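Local coordinates for protein citryl-CoA lyase (Hydrogenobacter thermophilus, PDB 6HXP) that probably cleaves citryl-CoA to acetyl-CoA and oxaloacetate as a member of the citrate synthase family, and binds coenzyme A, at residues E48-S60 with R151-G163. Sequence-based numbering, arbitrary orientation.
Sequences ERESRMMEAMLVS and RLMDIARVLEFYG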
loop_
_atom_site.group_PDB
_atom_site.type_symbol
_atom_site.label_atom_id
_atom_site.label_comp_id
_atom_site.label_asym_id
_atom_site.label_seq_id
_atom_site.Cartn_x
_atom_site.Cartn_y
_atom_site.Cartn_z
ATOM N N GLU A 48 -23.060 25.057 13.041
ATOM C CA GLU A 48 -23.106 24.296 14.283
ATOM C C GLU A 48 -23.747 22.927 14.059
ATOM O O GLU A 48 -23.267 21.925 14.581
ATOM C CB GLU A 48 -23.911 25.034 15.350
ATOM C CG GLU A 48 -23.242 26.311 15.823
ATOM C CD GLU A 48 -23.940 27.006 16.972
ATOM O OE1 GLU A 48 -24.944 26.469 17.494
ATOM O OE2 GLU A 48 -23.452 28.087 17.366
ATOM N N ARG A 49 -24.813 22.868 13.236
ATOM C CA ARG A 49 -25.470 21.585 12.980
ATOM C C ARG A 49 -24.585 20.653 12.162
ATOM O O ARG A 49 -24.504 19.462 12.459
ATOM C CB ARG A 49 -26.785 21.808 12.274
ATOM C CG ARG A 49 -27.833 22.423 13.207
ATOM C CD ARG A 49 -29.081 22.894 12.469
ATOM N NE ARG A 49 -30.137 23.457 13.343
ATOM C CZ ARG A 49 -30.164 24.711 13.790
ATOM N NH1 ARG A 49 -29.185 25.557 13.479
ATOM N NH2 ARG A 49 -31.171 25.130 14.557
ATOM N N GLU A 50 -23.883 21.179 11.163
ATOM C CA GLU A 50 -22.946 20.361 10.384
ATOM C C GLU A 50 -21.841 19.824 11.268
ATOM O O GLU A 50 -21.391 18.687 11.100
ATOM C CB GLU A 50 -22.328 21.203 9.256
ATOM C CG GLU A 50 -23.301 21.530 8.132
ATOM C CD GLU A 50 -22.843 22.620 7.176
ATOM O OE1 GLU A 50 -21.878 23.336 7.492
ATOM O OE2 GLU A 50 -23.521 22.851 6.157
ATOM N N SER A 51 -21.356 20.653 12.180
ATOM C CA SER A 51 -20.256 20.261 13.077
ATOM C C SER A 51 -20.696 19.060 13.906
ATOM O O SER A 51 -19.973 18.069 13.983
ATOM C CB SER A 51 -19.897 21.395 14.030
ATOM O OG SER A 51 -19.373 22.533 13.347
ATOM N N ARG A 52 -21.864 19.130 14.521
ATOM C CA ARG A 52 -22.362 18.019 15.337
ATOM C C ARG A 52 -22.590 16.770 14.508
ATOM O O ARG A 52 -22.301 15.646 14.954
ATOM C CB ARG A 52 -23.664 18.453 16.016
ATOM C CG ARG A 52 -23.349 19.464 17.098
ATOM C CD ARG A 52 -24.546 20.045 17.813
ATOM N NE ARG A 52 -24.110 21.061 18.776
ATOM C CZ ARG A 52 -24.748 21.371 19.900
ATOM N NH1 ARG A 52 -25.872 20.745 20.228
ATOM N NH2 ARG A 52 -24.270 22.314 20.702
ATOM N N MET A 53 -23.126 16.906 13.295
ATOM C CA MET A 53 -23.363 15.728 12.474
ATOM C C MET A 53 -22.062 15.107 12.029
ATOM O O MET A 53 -21.972 13.888 11.897
ATOM C CB MET A 53 -24.266 16.040 11.277
ATOM C CG MET A 53 -25.680 16.337 11.651
ATOM S SD MET A 53 -26.495 15.088 12.642
ATOM C CE MET A 53 -26.355 13.725 11.642
ATOM N N MET A 54 -21.041 15.930 11.735
ATOM C CA MET A 54 -19.751 15.353 11.316
ATOM C C MET A 54 -19.113 14.569 12.476
ATOM O O MET A 54 -18.577 13.486 12.259
ATOM C CB MET A 54 -18.819 16.479 10.847
ATOM C CG MET A 54 -17.488 16.004 10.293
ATOM S SD MET A 54 -17.543 14.850 8.864
ATOM C CE MET A 54 -17.443 16.012 7.581
ATOM N N GLU A 55 -19.168 15.096 13.704
ATOM C CA GLU A 55 -18.645 14.360 14.860
ATOM C C GLU A 55 -19.377 13.005 14.937
ATOM O O GLU A 55 -18.736 11.969 15.101
ATOM C CB GLU A 55 -18.895 15.063 16.203
ATOM C CG GLU A 55 -18.333 16.487 16.353
ATOM C CD GLU A 55 -16.881 16.670 16.741
ATOM O OE1 GLU A 55 -16.157 15.648 16.758
ATOM O OE2 GLU A 55 -16.442 17.844 16.883
ATOM N N ALA A 56 -20.696 13.013 14.809
ATOM C CA ALA A 56 -21.471 11.770 14.943
ATOM C C ALA A 56 -21.187 10.775 13.835
ATOM O O ALA A 56 -21.086 9.562 14.094
ATOM C CB ALA A 56 -22.953 12.091 14.973
ATOM N N MET A 57 -21.065 11.246 12.567
ATOM C CA MET A 57 -20.776 10.321 11.442
ATOM C C MET A 57 -19.440 9.661 11.655
ATOM O O MET A 57 -19.282 8.459 11.439
ATOM C CB MET A 57 -20.622 11.048 10.065
ATOM C CG MET A 57 -21.824 11.611 9.422
ATOM S SD MET A 57 -21.233 12.883 8.176
ATOM C CE MET A 57 -19.882 11.968 7.373
ATOM N N LEU A 58 -18.426 10.451 12.006
ATOM C CA LEU A 58 -17.089 9.875 12.129
ATOM C C LEU A 58 -17.004 8.885 13.280
ATOM O O LEU A 58 -16.407 7.828 13.143
ATOM C CB LEU A 58 -16.053 10.981 12.238
ATOM C CG LEU A 58 -15.981 11.897 11.001
ATOM C CD1 LEU A 58 -15.082 13.103 11.288
ATOM C CD2 LEU A 58 -15.433 11.156 9.783
ATOM N N VAL A 59 -17.603 9.213 14.414
ATOM C CA VAL A 59 -17.603 8.273 15.533
ATOM C C VAL A 59 -18.305 6.997 15.152
ATOM O O VAL A 59 -17.869 5.906 15.570
ATOM C CB VAL A 59 -18.212 8.925 16.798
ATOM C CG1 VAL A 59 -18.394 7.908 17.921
ATOM C CG2 VAL A 59 -17.321 10.063 17.282
ATOM N N SER A 60 -19.386 7.107 14.338
ATOM C CA SER A 60 -20.193 5.946 13.942
ATOM C C SER A 60 -19.409 4.833 13.284
ATOM O O SER A 60 -19.794 3.683 13.391
ATOM C CB SER A 60 -21.283 6.372 12.973
ATOM O OG SER A 60 -22.297 7.116 13.648
ATOM N N ARG A 151 -29.857 5.852 15.127
ATOM C CA ARG A 151 -29.170 6.776 16.019
ATOM C C ARG A 151 -28.792 8.069 15.273
ATOM O O ARG A 151 -29.015 9.178 15.780
ATOM C CB ARG A 151 -27.924 6.108 16.598
ATOM C CG ARG A 151 -27.083 6.982 17.536
ATOM C CD ARG A 151 -27.885 7.412 18.729
ATOM N NE ARG A 151 -27.035 8.182 19.627
ATOM C CZ ARG A 151 -27.496 9.072 20.489
ATOM N NH1 ARG A 151 -28.808 9.282 20.601
ATOM N NH2 ARG A 151 -26.654 9.782 21.234
ATOM N N LEU A 152 -28.213 7.911 14.083
ATOM C CA LEU A 152 -27.796 9.064 13.283
ATOM C C LEU A 152 -29.002 9.933 12.864
ATOM O O LEU A 152 -28.920 11.166 12.911
ATOM C CB LEU A 152 -27.027 8.624 12.061
ATOM C CG LEU A 152 -25.600 8.197 12.333
ATOM C CD1 LEU A 152 -25.024 7.478 11.113
ATOM C CD2 LEU A 152 -24.707 9.418 12.681
ATOM N N MET A 153 -30.088 9.299 12.456
ATOM C CA MET A 153 -31.278 10.018 12.024
ATOM C C MET A 153 -31.964 10.677 13.201
ATOM O O MET A 153 -32.503 11.775 13.058
ATOM C CB MET A 153 -32.241 9.153 11.189
ATOM C CG MET A 153 -31.637 8.699 9.868
ATOM S SD MET A 153 -31.169 10.127 8.832
ATOM C CE MET A 153 -30.472 9.299 7.417
ATOM N N ASP A 154 -31.945 10.041 14.378
ATOM C CA ASP A 154 -32.540 10.665 15.569
ATOM C C ASP A 154 -31.774 11.926 15.894
ATOM O O ASP A 154 -32.388 12.940 16.229
ATOM C CB ASP A 154 -32.472 9.734 16.796
ATOM C CG ASP A 154 -33.452 8.586 16.774
ATOM O OD1 ASP A 154 -34.393 8.615 15.937
ATOM O OD2 ASP A 154 -33.277 7.640 17.594
ATOM N N ILE A 155 -30.450 11.867 15.822
ATOM C CA ILE A 155 -29.617 13.067 16.077
ATOM C C ILE A 155 -29.923 14.138 15.028
ATOM O O ILE A 155 -30.153 15.311 15.375
ATOM C CB ILE A 155 -28.123 12.692 16.095
ATOM C CG1 ILE A 155 -27.802 11.792 17.307
ATOM C CG2 ILE A 155 -27.254 13.954 16.157
ATOM C CD1 ILE A 155 -26.489 11.023 17.112
ATOM N N ALA A 156 -29.966 13.737 13.748
ATOM C CA ALA A 156 -30.273 14.692 12.670
ATOM C C ALA A 156 -31.632 15.374 12.926
ATOM O O ALA A 156 -31.750 16.570 12.712
ATOM C CB ALA A 156 -30.314 13.978 11.355
ATOM N N ARG A 157 -32.637 14.636 13.425
ATOM C CA ARG A 157 -33.947 15.230 13.701
ATOM C C ARG A 157 -33.902 16.152 14.926
ATOM O O ARG A 157 -34.476 17.247 14.886
ATOM C CB ARG A 157 -35.012 14.140 13.920
ATOM C CG ARG A 157 -35.463 13.426 12.652
ATOM C CD ARG A 157 -36.530 12.402 12.989
ATOM N NE ARG A 157 -36.970 11.611 11.836
ATOM C CZ ARG A 157 -37.840 12.023 10.919
ATOM N NH1 ARG A 157 -38.343 13.249 10.974
ATOM N NH2 ARG A 157 -38.195 11.219 9.928
ATOM N N VAL A 158 -33.222 15.741 16.015
ATOM C CA VAL A 158 -33.145 16.588 17.229
ATOM C C VAL A 158 -32.484 17.937 16.916
ATOM O O VAL A 158 -32.883 18.979 17.458
ATOM C CB VAL A 158 -32.434 15.846 18.403
ATOM C CG1 VAL A 158 -32.026 16.806 19.530
ATOM C CG2 VAL A 158 -33.331 14.742 18.953
ATOM N N LEU A 159 -31.496 17.909 16.018
ATOM C CA LEU A 159 -30.742 19.093 15.629
ATOM C C LEU A 159 -31.407 19.910 14.563
ATOM O O LEU A 159 -30.886 20.974 14.251
ATOM C CB LEU A 159 -29.364 18.662 15.124
ATOM C CG LEU A 159 -28.440 18.035 16.155
ATOM C CD1 LEU A 159 -27.139 17.666 15.509
ATOM C CD2 LEU A 159 -28.169 18.983 17.314
ATOM N N GLU A 160 -32.500 19.416 13.940
ATOM C CA GLU A 160 -33.186 20.089 12.841
ATOM C C GLU A 160 -32.276 20.150 11.607
ATOM O O GLU A 160 -32.381 21.068 10.805
ATOM C CB GLU A 160 -33.736 21.457 13.234
ATOM C CG GLU A 160 -34.673 21.355 14.416
ATOM C CD GLU A 160 -35.241 22.697 14.804
ATOM O OE1 GLU A 160 -34.440 23.617 15.088
ATOM O OE2 GLU A 160 -36.480 22.848 14.754
ATOM N N PHE A 161 -31.392 19.174 11.494
ATOM C CA PHE A 161 -30.494 18.988 10.367
ATOM C C PHE A 161 -31.162 18.127 9.294
ATOM O O PHE A 161 -30.924 18.318 8.105
ATOM C CB PHE A 161 -29.198 18.314 10.854
ATOM C CG PHE A 161 -28.293 17.844 9.756
ATOM C CD1 PHE A 161 -28.446 16.586 9.200
ATOM C CD2 PHE A 161 -27.257 18.629 9.320
ATOM C CE1 PHE A 161 -27.599 16.150 8.186
ATOM C CE2 PHE A 161 -26.375 18.168 8.356
ATOM C CZ PHE A 161 -26.569 16.949 7.778
ATOM N N TYR A 162 -31.957 17.146 9.720
ATOM C CA TYR A 162 -32.684 16.243 8.840
ATOM C C TYR A 162 -33.387 17.031 7.747
ATOM O O TYR A 162 -34.212 17.895 8.040
ATOM C CB TYR A 162 -33.677 15.432 9.682
ATOM C CG TYR A 162 -34.364 14.299 8.960
ATOM C CD1 TYR A 162 -35.477 14.531 8.162
ATOM C CD2 TYR A 162 -33.968 12.987 9.162
ATOM C CE1 TYR A 162 -36.185 13.476 7.588
ATOM C CE2 TYR A 162 -34.685 11.927 8.622
ATOM C CZ TYR A 162 -35.752 12.175 7.781
ATOM O OH TYR A 162 -36.446 11.121 7.241
ATOM N N GLY A 163 -33.059 16.719 6.497
ATOM C CA GLY A 163 -33.616 17.429 5.359
ATOM C C GLY A 163 -34.024 16.525 4.224
ATOM O O GLY A 163 -34.326 15.350 4.432
#
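Met53 reaches from helix 48-60 into the groove between the last turn of helix 147-158 and the ring of Phe161. Its CG stands almost squarely over one face of that ring, 3.5 Å from the centroid, a CH-pi contact, while SD makes a Met-aromatic contact farther out over the same ring. The bend at chi2 lays SD against Ile155 CG2 (3.8 Å) and Ala156 CA, and that at chi3 turns CE to Ala156 CB. With CG anti to the backbone N (chi1 170°), Phe161 swings its ring toward helix 48-60 and presents a face to Met53; an alanine here would probably open a gap against Met53 CG and lose the CH-pi and Met-aromatic contacts, leaving the thioether less firmly fixed. Leu159 CD1 lies between Met53 SD (3.9 Å) and Arg52 CB, and CD2 rests on the extended arginine chain at Arg52 CD.

Helix 147-158 ends in a Schellman motif, with Glu160 at positive phi. The extended chain of Arg49 runs to this end, where NE donates to Leu159 O at 2.7 Å, nearly in line with the C=O but bent at the hydrogen (131°). NH2 adds a long salt bridge of 3.6 Å to Glu160 OE1. At the other end of the contact Leu152 CD2 fits against Ala56 CB (3.9 Å) and, in the conformer given, Ser60 OG.

The axes of the two short helical segments run nearly antiparallel, 10.5 Å apart at closest approach, within the helical citrate synthase fold. Ile195 of helix 188-198 covers Met53 and Leu152, and Met199 beyond it touches Met53 and Phe161, while helices 33-42 and 206-228 and the second subunit pack on other sides of helix 48-60.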